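Local coordinates for protein metallo-beta-lactamase (Chryseobacterium indologenes, PDB 3L6N) that hydrolyses the beta-lactam ring of penicillins, cephalosporins and carbapenems with the help of two zinc ions, giving resistance to these antibiotics, at residues 68-73 / 123-128. Residues are numbered along the deposited sequence; the frame is centred on the assembly and turned at random. Where two conformers were deposited one is given.
Sequences PVVAVF and YRIGGE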
# COMPACT_ATOMS: atom_id res chain seq x y z
N PRO A 68 6.92 15.24 -10.35
CA PRO A 68 7.81 14.16 -9.93
C PRO A 68 7.22 13.43 -8.73
O PRO A 68 6.34 13.95 -8.04
CB PRO A 68 9.06 14.93 -9.50
CG PRO A 68 8.54 16.20 -8.93
CD PRO A 68 7.33 16.54 -9.78
N VAL A 69 7.70 12.21 -8.50
CA VAL A 69 7.47 11.53 -7.23
C VAL A 69 8.37 12.18 -6.17
O VAL A 69 9.59 12.28 -6.36
CB VAL A 69 7.76 10.03 -7.32
CG1 VAL A 69 7.67 9.37 -5.95
CG2 VAL A 69 6.78 9.38 -8.28
N VAL A 70 7.76 12.63 -5.08
CA VAL A 70 8.50 13.32 -4.02
C VAL A 70 8.52 12.59 -2.69
O VAL A 70 9.23 13.00 -1.78
CB VAL A 70 8.03 14.80 -3.86
CG1 VAL A 70 8.20 15.55 -5.19
CG2 VAL A 70 6.58 14.89 -3.33
N ALA A 71 7.74 11.51 -2.56
CA ALA A 71 7.73 10.72 -1.34
C ALA A 71 7.20 9.32 -1.62
O ALA A 71 6.33 9.14 -2.49
CB ALA A 71 6.90 11.39 -0.26
N VAL A 72 7.73 8.34 -0.90
CA VAL A 72 7.25 6.96 -1.02
C VAL A 72 6.99 6.45 0.38
O VAL A 72 7.89 6.49 1.24
CB VAL A 72 8.32 6.06 -1.69
CG1 VAL A 72 7.87 4.59 -1.71
CG2 VAL A 72 8.61 6.56 -3.11
N PHE A 73 5.76 6.01 0.63
CA PHE A 73 5.37 5.40 1.92
C PHE A 73 5.17 3.90 1.74
O PHE A 73 4.47 3.48 0.83
CB PHE A 73 4.07 6.02 2.44
CG PHE A 73 4.24 7.38 3.04
CD1 PHE A 73 4.49 8.50 2.25
CD2 PHE A 73 4.13 7.55 4.42
CE1 PHE A 73 4.64 9.77 2.81
CE2 PHE A 73 4.28 8.82 5.00
CZ PHE A 73 4.53 9.93 4.19
N TYR A 123 -0.22 13.44 8.16
CA TYR A 123 0.83 13.92 7.27
C TYR A 123 0.18 14.87 6.29
O TYR A 123 -0.90 14.57 5.75
CB TYR A 123 1.44 12.76 6.48
CG TYR A 123 2.48 12.02 7.26
CD1 TYR A 123 3.81 12.46 7.27
CD2 TYR A 123 2.15 10.90 8.02
CE1 TYR A 123 4.77 11.79 8.00
CE2 TYR A 123 3.11 10.23 8.75
CZ TYR A 123 4.42 10.68 8.74
OH TYR A 123 5.37 10.02 9.47
N ARG A 124 0.82 16.01 6.07
CA ARG A 124 0.32 17.01 5.12
C ARG A 124 1.43 17.39 4.16
O ARG A 124 2.52 17.80 4.58
CB ARG A 124 -0.18 18.27 5.86
CG ARG A 124 -1.33 18.02 6.81
CD ARG A 124 -1.73 19.30 7.55
NE ARG A 124 -2.75 19.01 8.55
CZ ARG A 124 -2.48 18.58 9.79
NH1 ARG A 124 -1.23 18.38 10.17
NH2 ARG A 124 -3.47 18.34 10.63
N ILE A 125 1.16 17.25 2.86
CA ILE A 125 2.12 17.61 1.83
C ILE A 125 1.34 18.15 0.63
O ILE A 125 0.32 17.57 0.24
CB ILE A 125 3.02 16.41 1.45
CG1 ILE A 125 3.81 16.67 0.16
CG2 ILE A 125 2.20 15.16 1.32
CD1 ILE A 125 5.18 16.04 0.16
N GLY A 126 1.80 19.27 0.09
CA GLY A 126 1.18 19.87 -1.09
C GLY A 126 -0.33 20.05 -1.04
O GLY A 126 -1.00 19.89 -2.06
N GLY A 127 -0.86 20.39 0.13
CA GLY A 127 -2.29 20.64 0.30
C GLY A 127 -3.15 19.40 0.48
O GLY A 127 -4.38 19.49 0.51
N GLU A 128 -2.50 18.25 0.57
CA GLU A 128 -3.17 16.97 0.79
C GLU A 128 -2.86 16.45 2.19
O GLU A 128 -1.86 16.85 2.79
CB GLU A 128 -2.70 15.94 -0.25
CG GLU A 128 -3.00 16.33 -1.70
CD GLU A 128 -4.49 16.41 -2.04
OE1 GLU A 128 -5.32 15.67 -1.45
OE2 GLU A 128 -4.84 17.21 -2.93
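Phe-73 points the edge of its ring at the face of Tyr-123 in a T-shaped stack. Tyr-123 was modelled in two conformers, and this geometry is that of one of them. The centroids lie 5.2 Å apart and the planes stand at 78°. CE2 of Phe-73 sits over the centre of the tyrosine ring, 4.0 Å above its plane. CZ of Phe-73 comes beside it and lies 4.1 Å from CD1 of Tyr-123. In both residues CB points toward the other strand, and CG, anti to the carbonyl carbon (chi1 -77° in Phe-73), continues the reach. The phenol oxygen of Tyr-123 takes no part in the stack and is hydrogen-bonded to the backbone N of Lys-118.

A second, purely aliphatic touch lies nearer the turn. The end of Ile-125, CD1, meets the CG2 branch of Val-70 at 3.9 Å. CG1 of Ile-125 leaves anti to the backbone N. A chi2 of 146°, away from a staggered value, then sets CD1 against the valine.

The contact joins the two beta-sheets of the metallo-beta-lactamase alpha-beta/beta-alpha sandwich. Strand 69-73 is an inner strand of one sheet, between 41-45 and 94-97. Strand 122-125 is an edge strand of the other. The backbones stay well apart, with 11.0 Å between CA of Phe-73 and CA of Tyr-123, and side chains fill the gap. Phe-73 is buried there, and its ring also meets Phe-45, Tyr-96 and Phe-130. Val-43 touches both Phe-73 and Ile-125.

Just after Ile-125 the chain reverses in a type I' turn through Gly-126 and Gly-127, both with positive phi. Two backbone bonds close this hairpin: Ile-125 N to Glu-128 O at 3.0 Å, and Glu-128 N to Ile-125 O at 2.9 Å.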